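Local structure of monomethylamine methyltransferase MtmB1 (Methanosarcina barkeri, 1NTH) at residues S209-D217 with D241-N252; C224-E235 with N252-I263. The protein catalyses transfer of the methyl group of monomethylamine to the corrinoid cofactor of its partner protein MtmC, a step of methanogenesis from methylamine. All coordinates share one frame; numbering follows the deposited sequence. Where two conformers were deposited one is given.

Interaction 1: residues S209-D217 with D241-N252; sequences SAQGNISAD and DAISVIAHYKGN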
loop_
_atom_site.group_PDB
_atom_site.type_symbol
_atom_site.label_atom_id
_atom_site.label_comp_id
_atom_site.label_asym_id
_atom_site.label_seq_id
_atom_site.Cartn_x
_atom_site.Cartn_y
_atom_site.Cartn_z
ATOM N N SER A 209 0.993 16.422 25.650
ATOM C CA SER A 209 -0.248 15.817 26.123
ATOM C C SER A 209 -0.502 14.484 25.440
ATOM O O SER A 209 0.119 14.165 24.424
ATOM C CB SER A 209 -1.433 16.740 25.844
ATOM O OG SER A 209 -1.719 16.783 24.454
ATOM N N ALA A 210 -1.425 13.709 25.998
ATOM C CA ALA A 210 -1.769 12.418 25.422
ATOM C C ALA A 210 -2.356 12.622 24.028
ATOM O O ALA A 210 -1.982 11.922 23.086
ATOM C CB ALA A 210 -2.776 11.694 26.312
ATOM N N GLN A 211 -3.265 13.583 23.888
ATOM C CA GLN A 211 -3.878 13.815 22.586
ATOM C C GLN A 211 -2.837 14.231 21.555
ATOM O O GLN A 211 -2.923 13.838 20.392
ATOM C CB GLN A 211 -5.002 14.857 22.682
ATOM C CG GLN A 211 -4.569 16.270 23.024
ATOM C CD GLN A 211 -5.741 17.099 23.511
ATOM O OE1 GLN A 211 -6.415 16.717 24.469
ATOM N NE2 GLN A 211 -5.993 18.227 22.859
ATOM N N GLY A 212 -1.845 15.007 21.984
ATOM C CA GLY A 212 -0.806 15.429 21.061
ATOM C C GLY A 212 0.046 14.256 20.605
ATOM O O GLY A 212 0.314 14.097 19.410
ATOM N N ASN A 213 0.473 13.422 21.547
ATOM C CA ASN A 213 1.302 12.273 21.203
ATOM C C ASN A 213 0.556 11.273 20.327
ATOM O O ASN A 213 1.126 10.706 19.394
ATOM C CB ASN A 213 1.803 11.566 22.468
ATOM C CG ASN A 213 2.754 12.430 23.276
ATOM O OD1 ASN A 213 3.645 13.069 22.721
ATOM N ND2 ASN A 213 2.576 12.444 24.596
ATOM N N ILE A 214 -0.721 11.071 20.624
ATOM C CA ILE A 214 -1.538 10.124 19.873
ATOM C C ILE A 214 -1.779 10.553 18.420
ATOM O O ILE A 214 -2.007 9.710 17.551
ATOM C CB ILE A 214 -2.877 9.881 20.623
ATOM C CG1 ILE A 214 -2.581 9.102 21.911
ATOM C CG2 ILE A 214 -3.868 9.109 19.748
ATOM C CD1 ILE A 214 -3.768 8.969 22.859
ATOM N N SER A 215 -1.696 11.853 18.145
ATOM C CA SER A 215 -1.918 12.350 16.787
ATOM C C SER A 215 -0.690 12.207 15.887
ATOM O O SER A 215 -0.790 12.388 14.675
ATOM C CB SER A 215 -2.320 13.828 16.816
ATOM O OG SER A 215 -1.202 14.655 17.102
ATOM N N ALA A 216 0.456 11.868 16.475
ATOM C CA ALA A 216 1.707 11.756 15.723
ATOM C C ALA A 216 1.779 10.696 14.624
ATOM O O ALA A 216 2.494 10.890 13.638
ATOM C CB ALA A 216 2.875 11.578 16.689
ATOM N N ASP A 217 1.086 9.572 14.786
ATOM C CA ASP A 217 1.110 8.546 13.739
ATOM C C ASP A 217 0.291 9.071 12.563
ATOM O O ASP A 217 -0.904 9.311 12.696
ATOM C CB ASP A 217 0.497 7.226 14.229
ATOM C CG ASP A 217 1.486 6.362 14.996
ATOM O OD1 ASP A 217 2.699 6.651 14.955
ATOM O OD2 ASP A 217 1.050 5.375 15.631
ATOM N N ASP A 241 -2.040 9.836 31.434
ATOM C CA ASP A 241 -1.853 10.206 30.032
ATOM C C ASP A 241 -0.951 9.170 29.358
ATOM O O ASP A 241 -1.229 8.718 28.243
ATOM C CB ASP A 241 -1.212 11.594 29.923
ATOM C CG ASP A 241 -2.237 12.701 29.730
ATOM O OD1 ASP A 241 -3.358 12.579 30.267
ATOM O OD2 ASP A 241 -1.916 13.700 29.047
ATOM N N ALA A 242 0.122 8.785 30.042
ATOM C CA ALA A 242 1.059 7.805 29.502
ATOM C C ALA A 242 0.385 6.455 29.269
ATOM O O ALA A 242 0.659 5.774 28.279
ATOM C CB ALA A 242 2.245 7.637 30.449
ATOM N N ILE A 243 -0.497 6.070 30.183
ATOM C CA ILE A 243 -1.201 4.796 30.074
ATOM C C ILE A 243 -2.084 4.743 28.822
ATOM O O ILE A 243 -2.176 3.701 28.161
ATOM C CB ILE A 243 -2.058 4.538 31.345
ATOM C CG1 ILE A 243 -1.146 4.496 32.578
ATOM C CG2 ILE A 243 -2.820 3.230 31.217
ATOM C CD1 ILE A 243 -0.054 3.446 32.517
ATOM N N SER A 244 -2.732 5.859 28.494
ATOM C CA SER A 244 -3.573 5.910 27.300
ATOM C C SER A 244 -2.705 5.925 26.049
ATOM O O SER A 244 -3.067 5.337 25.032
ATOM C CB SER A 244 -4.472 7.149 27.315
ATOM O OG SER A 244 -5.594 6.931 28.148
ATOM N N VAL A 245 -1.562 6.599 26.121
ATOM C CA VAL A 245 -0.658 6.652 24.975
ATOM C C VAL A 245 -0.147 5.244 24.666
ATOM O O VAL A 245 -0.031 4.852 23.498
ATOM C CB VAL A 245 0.530 7.603 25.242
ATOM C CG1 VAL A 245 1.588 7.440 24.163
ATOM C CG2 VAL A 245 0.038 9.044 25.258
ATOM N N ILE A 246 0.148 4.479 25.713
ATOM C CA ILE A 246 0.621 3.110 25.540
ATOM C C ILE A 246 -0.429 2.271 24.814
ATOM O O ILE A 246 -0.102 1.498 23.913
ATOM C CB ILE A 246 0.931 2.453 26.906
ATOM C CG1 ILE A 246 2.188 3.091 27.506
ATOM C CG2 ILE A 246 1.112 0.943 26.737
ATOM C CD1 ILE A 246 2.323 2.888 29.011
ATOM N N ALA A 247 -1.691 2.422 25.207
ATOM C CA ALA A 247 -2.775 1.665 24.579
ATOM C C ALA A 247 -2.845 1.975 23.089
ATOM O O ALA A 247 -3.140 1.101 22.273
ATOM C CB ALA A 247 -4.102 2.007 25.240
ATOM N N HIS A 248 -2.590 3.232 22.750
ATOM C CA HIS A 248 -2.613 3.675 21.363
ATOM C C HIS A 248 -1.467 3.049 20.563
ATOM O O HIS A 248 -1.682 2.521 19.464
ATOM C CB HIS A 248 -2.529 5.203 21.317
ATOM C CG HIS A 248 -2.181 5.750 19.970
ATOM N ND1 HIS A 248 -0.984 6.380 19.712
ATOM C CD2 HIS A 248 -2.869 5.753 18.804
ATOM C CE1 HIS A 248 -0.949 6.750 18.444
ATOM N NE2 HIS A 248 -2.081 6.381 17.872
ATOM N N TYR A 249 -0.254 3.102 21.107
ATOM C CA TYR A 249 0.906 2.525 20.421
ATOM C C TYR A 249 0.689 1.028 20.178
ATOM O O TYR A 249 0.959 0.519 19.088
ATOM C CB TYR A 249 2.179 2.716 21.255
ATOM C CG TYR A 249 2.670 4.146 21.409
ATOM C CD1 TYR A 249 3.555 4.474 22.437
ATOM C CD2 TYR A 249 2.292 5.156 20.521
ATOM C CE1 TYR A 249 4.056 5.768 22.583
ATOM C CE2 TYR A 249 2.791 6.468 20.661
ATOM C CZ TYR A 249 3.673 6.756 21.695
ATOM O OH TYR A 249 4.183 8.031 21.848
ATOM N N LYS A 250 0.206 0.324 21.199
ATOM C CA LYS A 250 -0.046 -1.110 21.083
ATOM C C LYS A 250 -1.090 -1.383 20.011
ATOM O O LYS A 250 -0.934 -2.301 19.202
ATOM C CB LYS A 250 -0.541 -1.674 22.419
ATOM C CG LYS A 250 0.523 -1.718 23.511
ATOM C CD LYS A 250 -0.098 -1.928 24.888
ATOM C CE LYS A 250 -0.791 -3.279 25.022
ATOM N NZ LYS A 250 0.174 -4.414 24.944
ATOM N N GLY A 251 -2.146 -0.577 20.005
ATOM C CA GLY A 251 -3.218 -0.756 19.038
ATOM C C GLY A 251 -2.833 -0.501 17.596
ATOM O O GLY A 251 -3.575 -0.880 16.686
ATOM N N ASN A 252 -1.684 0.139 17.388
ATOM C CA ASN A 252 -1.183 0.448 16.046
ATOM C C ASN A 252 0.016 -0.433 15.671
ATOM O O ASN A 252 0.613 -0.258 14.608
ATOM C CB ASN A 252 -0.763 1.926 15.959
ATOM C CG ASN A 252 -1.938 2.868 15.706
ATOM O OD1 ASN A 252 -3.099 2.469 15.759
ATOM N ND2 ASN A 252 -1.630 4.135 15.438
#
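Ile-214 lays its CG2 methyl over one face of the His-248 ring. The methyl sits almost above the ring centre, with CG2 3.6 Å from the centroid, a CH-pi contact. His-248 has CG anti to the backbone N (chi1 165°), which sets the imidazole against Ile-214. The two side chains run past each other in opposite directions, and Ile-214 CG1 also lies against the ring. A glycine in place of His-248 would probably open a gap beside Ile-214 and leave its CG2 methyl without a ring face to rest on. Val-245, one turn earlier in the helix, fills in beside Ala-210. Its CG2 branch comes within 4.0 Å of Ala-210 CB and 4.3 Å of Ile-214 CG1.

Polar bonds close both ends of this apolar strip. Asp-241 OD2 accepts from Ala-210 N at 3.1 Å, with the donor well above the carboxylate plane (49°). The carboxylate lies at the start of helix 210-214, where its charge probably suits the helix dipole. Ser-209 is the N-cap there: its OG accepts from Gly-212 N at 3.0 Å and also bonds Glu-176. At the far end, Asn-252 ND2 gives a nearly straight bond of 3.0 Å to the anti lone pair of Asp-217 OD2. Amide and carboxylate are nearly coplanar. Asn-252 OD1 turns to Lys-181 of the second subunit, which also packs on His-248.

The helix axes run nearly parallel (19°) and come within 9.4 Å at their closest. Helix 240-251 belongs to the outer layer of the TIM barrel, and the short helix 210-214 packs beside it near a subunit interface.

Interaction 2: residues C224-E235 with N252-I263; sequences CTDSHEVSQLNE and NSDIIMDEQMPI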
loop_
_atom_site.group_PDB
_atom_site.type_symbol
_atom_site.label_atom_id
_atom_site.label_comp_id
_atom_site.label_asym_id
_atom_site.label_seq_id
_atom_site.Cartn_x
_atom_site.Cartn_y
_atom_site.Cartn_z
ATOM N N CYS A 224 4.860 2.543 12.173
ATOM C CA CYS A 224 5.237 1.457 13.075
ATOM C C CYS A 224 6.721 1.107 13.147
ATOM O O CYS A 224 7.148 0.476 14.111
ATOM C CB CYS A 224 4.417 0.196 12.769
ATOM S SG CYS A 224 4.784 -0.584 11.190
ATOM N N THR A 225 7.498 1.515 12.148
ATOM C CA THR A 225 8.930 1.234 12.120
ATOM C C THR A 225 9.767 2.310 12.813
ATOM O O THR A 225 10.997 2.326 12.703
ATOM C CB THR A 225 9.427 1.069 10.677
ATOM O OG1 THR A 225 8.948 2.158 9.884
ATOM C CG2 THR A 225 8.918 -0.240 10.094
ATOM N N ASP A 226 9.090 3.217 13.514
ATOM C CA ASP A 226 9.761 4.270 14.266
ATOM C C ASP A 226 9.571 3.951 15.745
ATOM O O ASP A 226 8.625 3.250 16.107
ATOM C CB ASP A 226 9.132 5.636 13.982
ATOM C CG ASP A 226 9.288 6.063 12.539
ATOM O OD1 ASP A 226 10.418 5.976 12.009
ATOM O OD2 ASP A 226 8.282 6.496 11.945
ATOM N N SER A 227 10.465 4.454 16.594
ATOM C CA SER A 227 10.344 4.223 18.035
ATOM C C SER A 227 9.371 5.241 18.619
ATOM O O SER A 227 9.549 6.444 18.441
ATOM C CB SER A 227 11.704 4.359 18.725
ATOM O OG SER A 227 12.571 3.292 18.375
ATOM N N HIS A 228 8.352 4.743 19.319
ATOM C CA HIS A 228 7.318 5.579 19.928
ATOM C C HIS A 228 7.571 5.732 21.411
ATOM O O HIS A 228 7.549 4.771 22.172
ATOM C CB HIS A 228 5.952 4.960 19.663
ATOM C CG HIS A 228 5.621 4.895 18.210
ATOM N ND1 HIS A 228 4.603 5.625 17.640
ATOM C CD2 HIS A 228 6.239 4.249 17.193
ATOM C CE1 HIS A 228 4.609 5.436 16.332
ATOM N NE2 HIS A 228 5.592 4.605 16.036
ATOM N N GLU A 229 7.788 6.976 21.806
ATOM C CA GLU A 229 8.140 7.308 23.169
ATOM C C GLU A 229 7.033 7.449 24.200
ATOM O O GLU A 229 6.010 8.092 23.963
ATOM C CB GLU A 229 8.953 8.597 23.129
ATOM C CG GLU A 229 9.430 9.117 24.458
ATOM C CD GLU A 229 10.093 10.464 24.291
ATOM O OE1 GLU A 229 9.460 11.488 24.633
ATOM O OE2 GLU A 229 11.239 10.494 23.792
ATOM N N VAL A 230 7.253 6.822 25.350
ATOM C CA VAL A 230 6.344 6.933 26.485
ATOM C C VAL A 230 7.295 7.174 27.661
ATOM O O VAL A 230 8.287 6.464 27.822
ATOM C CB VAL A 230 5.499 5.660 26.705
ATOM C CG1 VAL A 230 6.378 4.470 26.975
ATOM C CG2 VAL A 230 4.531 5.896 27.861
ATOM N N SER A 231 7.004 8.188 28.468
ATOM C CA SER A 231 7.890 8.544 29.570
ATOM C C SER A 231 7.421 8.195 30.975
ATOM O O SER A 231 6.315 8.553 31.378
ATOM C CB SER A 231 8.182 10.046 29.522
ATOM O OG SER A 231 8.680 10.438 28.254
ATOM N N GLN A 232 8.273 7.495 31.718
ATOM C CA GLN A 232 7.961 7.161 33.104
ATOM C C GLN A 232 8.366 8.388 33.910
ATOM O O GLN A 232 9.193 9.183 33.464
ATOM C CB GLN A 232 8.782 5.969 33.589
ATOM C CG GLN A 232 8.427 4.633 32.960
ATOM C CD GLN A 232 9.106 3.478 33.674
ATOM O OE1 GLN A 232 8.955 3.315 34.886
ATOM N NE2 GLN A 232 9.857 2.671 32.929
ATOM N N LEU A 233 7.794 8.542 35.099
ATOM C CA LEU A 233 8.133 9.682 35.943
ATOM C C LEU A 233 9.150 9.268 37.012
ATOM O O LEU A 233 9.590 8.120 37.043
ATOM C CB LEU A 233 6.863 10.246 36.583
ATOM C CG LEU A 233 5.770 10.652 35.582
ATOM C CD1 LEU A 233 4.594 11.266 36.326
ATOM C CD2 LEU A 233 6.334 11.643 34.571
ATOM N N ASN A 234 9.525 10.203 37.881
ATOM C CA ASN A 234 10.512 9.925 38.933
ATOM C C ASN A 234 9.896 9.883 40.331
ATOM O O ASN A 234 9.290 10.867 40.746
ATOM C CB ASN A 234 11.598 10.999 38.921
ATOM C CG ASN A 234 12.355 11.045 37.614
ATOM O OD1 ASN A 234 11.807 11.423 36.575
ATOM N ND2 ASN A 234 13.618 10.649 37.652
ATOM N N GLU A 235 10.016 8.766 41.055
ATOM C CA GLU A 235 10.677 7.528 40.621
ATOM C C GLU A 235 9.610 6.442 40.795
ATOM O O GLU A 235 8.820 6.510 41.742
ATOM C CB GLU A 235 11.874 7.195 41.523
ATOM C CG GLU A 235 12.949 8.272 41.632
ATOM C CD GLU A 235 13.691 8.513 40.329
ATOM O OE1 GLU A 235 13.559 7.687 39.397
ATOM O OE2 GLU A 235 14.417 9.525 40.241
ATOM N N ASN A 252 -1.684 0.139 17.388
ATOM C CA ASN A 252 -1.183 0.448 16.046
ATOM C C ASN A 252 0.016 -0.433 15.671
ATOM O O ASN A 252 0.613 -0.258 14.608
ATOM C CB ASN A 252 -0.763 1.926 15.959
ATOM C CG ASN A 252 -1.938 2.868 15.706
ATOM O OD1 ASN A 252 -3.099 2.469 15.759
ATOM N ND2 ASN A 252 -1.630 4.135 15.438
ATOM N N SER A 253 0.372 -1.368 16.547
ATOM C CA SER A 253 1.512 -2.257 16.313
ATOM C C SER A 253 2.809 -1.448 16.175
ATOM O O SER A 253 3.691 -1.789 15.385
ATOM C CB SER A 253 1.284 -3.105 15.051
ATOM O OG SER A 253 2.102 -4.272 15.059
ATOM N N ASP A 254 2.917 -0.374 16.954
ATOM C CA ASP A 254 4.100 0.486 16.935
ATOM C C ASP A 254 5.229 -0.039 17.818
ATOM O O ASP A 254 4.985 -0.636 18.870
ATOM C CB ASP A 254 3.771 1.897 17.454
ATOM C CG ASP A 254 2.908 2.703 16.511
ATOM O OD1 ASP A 254 3.039 2.544 15.279
ATOM O OD2 ASP A 254 2.114 3.530 17.008
ATOM N N ILE A 255 6.470 0.187 17.393
ATOM C CA ILE A 255 7.616 -0.192 18.214
ATOM C C ILE A 255 7.557 0.808 19.365
ATOM O O ILE A 255 7.495 2.020 19.136
ATOM C CB ILE A 255 8.946 -0.013 17.444
ATOM C CG1 ILE A 255 9.067 -1.081 16.353
ATOM C CG2 ILE A 255 10.123 -0.086 18.414
ATOM C CD1 ILE A 255 9.077 -2.499 16.873
ATOM N N ILE A 256 7.565 0.304 20.594
ATOM C CA ILE A 256 7.466 1.167 21.767
ATOM C C ILE A 256 8.769 1.347 22.531
ATOM O O ILE A 256 9.434 0.372 22.888
ATOM C CB ILE A 256 6.403 0.622 22.755
ATOM C CG1 ILE A 256 5.021 0.650 22.097
ATOM C CG2 ILE A 256 6.403 1.446 24.042
ATOM C CD1 ILE A 256 3.927 0.016 22.939
ATOM N N MET A 257 9.133 2.605 22.766
ATOM C CA MET A 257 10.326 2.921 23.538
ATOM C C MET A 257 9.880 3.574 24.839
ATOM O O MET A 257 9.384 4.701 24.840
ATOM C CB MET A 257 11.250 3.887 22.790
ATOM C CG MET A 257 12.515 4.218 23.593
ATOM S SD MET A 257 13.281 5.792 23.155
ATOM C CE MET A 257 12.215 6.925 24.065
ATOM N N ASP A 258 10.029 2.846 25.938
ATOM C CA ASP A 258 9.684 3.369 27.253
ATOM C C ASP A 258 10.963 4.018 27.768
ATOM O O ASP A 258 12.051 3.480 27.574
ATOM C CB ASP A 258 9.264 2.221 28.172
ATOM C CG ASP A 258 9.218 2.623 29.635
ATOM O OD1 ASP A 258 8.108 2.854 30.161
ATOM O OD2 ASP A 258 10.299 2.708 30.254
ATOM N N GLU A 259 10.851 5.181 28.399
ATOM C CA GLU A 259 12.039 5.839 28.922
ATOM C C GLU A 259 11.867 6.248 30.378
ATOM O O GLU A 259 10.755 6.497 30.835
ATOM C CB GLU A 259 12.378 7.082 28.097
ATOM C CG GLU A 259 11.371 8.208 28.212
ATOM C CD GLU A 259 11.814 9.456 27.478
ATOM O OE1 GLU A 259 11.127 10.492 27.592
ATOM O OE2 GLU A 259 12.851 9.399 26.783
ATOM N N GLN A 260 12.979 6.286 31.102
ATOM C CA GLN A 260 12.970 6.718 32.494
ATOM C C GLN A 260 14.353 7.285 32.751
ATOM O O GLN A 260 15.361 6.729 32.306
ATOM C CB GLN A 260 12.669 5.559 33.450
ATOM C CG GLN A 260 12.042 6.019 34.777
ATOM C CD GLN A 260 13.068 6.381 35.840
ATOM O OE1 GLN A 260 12.873 7.323 36.616
ATOM N NE2 GLN A 260 14.154 5.621 35.898
ATOM N N MET A 261 14.397 8.414 33.444
ATOM C CA MET A 261 15.658 9.072 33.734
ATOM C C MET A 261 15.823 9.228 35.239
ATOM O O MET A 261 15.490 10.270 35.802
ATOM C CB MET A 261 15.694 10.438 33.051
ATOM C CG MET A 261 15.593 10.377 31.523
ATOM S SD MET A 261 13.975 9.856 30.865
ATOM C CE MET A 261 13.050 11.401 30.986
ATOM N N PRO A 262 16.338 8.185 35.907
ATOM C CA PRO A 262 16.530 8.244 37.360
ATOM C C PRO A 262 17.483 9.365 37.751
ATOM O O PRO A 262 18.466 9.630 37.062
ATOM C CB PRO A 262 17.062 6.853 37.696
ATOM C CG PRO A 262 17.800 6.459 36.451
ATOM C CD PRO A 262 16.871 6.927 35.352
ATOM N N ILE A 263 17.183 10.021 38.865
ATOM C CA ILE A 263 17.988 11.142 39.321
ATOM C C ILE A 263 18.951 10.797 40.451
ATOM O O ILE A 263 18.527 10.436 41.552
ATOM C CB ILE A 263 17.074 12.301 39.783
ATOM C CG1 ILE A 263 16.163 12.730 38.626
ATOM C CG2 ILE A 263 17.915 13.478 40.255
ATOM C CD1 ILE A 263 15.124 13.770 39.009
HETATM O O HOH W 1 11.939 9.729 34.396
HETATM O O HOH W 2 16.340 9.133 42.586
#
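Strands 227-231 and 255-259 run parallel, twisted by 35°. Their backbones are joined by a ladder that starts with His-228 N to Ile-255 O and Met-257 N to His-228 O. Val-230 N to Met-257 O and Glu-259 N to Val-230 O continue it. Gln-232 N extends it to Glu-259 O at 2.8 Å, nearly head-on to the carbonyl.

Near the start, the Asp-254 carboxylate stacks on one face of the His-228 ring, the planes 8° apart. Asp-254 CB is 3.5 Å from the ring centroid. This is stacking, not a hydrogen bond; His-228 NE2 bonds Thr-223 O instead. Val-230 CG1 meets Asp-258 CB at 3.8 Å on the face beneath helix 240-251. Glu-229 and Glu-259 lie on the other face, with Met-257.

Past the strands, polar side chains take over. Gln-232 NE2 gives an in-plane N-H to Asp-258 OD2 at 2.7 Å, on its syn side. Buried Asp-258 is gripped further by His-294 and Ser-289. Asn-234 ND2 bonds Met-261 O at 2.7 Å and Glu-235 OE2 at 2.9 Å. Ile-263 N reaches that same OE2 at 3.1 Å from the opposite face of the carboxylate. The peptide before Glu-235 is cis. A water also links Glu-235 OE2 to Ile-263 O.

In the conformer given, Glu-229 OE2 bonds NZ of the pyrrolysine at position 202, so Glu-229 and Glu-259 share its face of the sheet. The backbone ladder sets the register. The buried carboxylates of Asp-258 and Glu-235 each have several donors, which probably holds them in fixed orientations.

From the N terminus the segments come in the order 209-217, 224-235, 241-252 and 252-263, so the two contacts cross rather than nest. Interaction 1 closes a loop that contains strand 227-231. Interaction 2 closes one that contains helix 240-251, giving a beta-alpha-beta crossover of the TIM barrel. Asn-252 belongs to both, where that helix hands over to the next strand. The contacts also touch directly. Tyr-249 OH probably donates to Glu-229 O at 2.8 Å. Two carboxylates come close together, with Asp-217 OD2 2.5 Å from Asp-254 OD2. Together the two contacts tie strands 227-231 and 255-259 to helix 240-251 and to the short helix beside it.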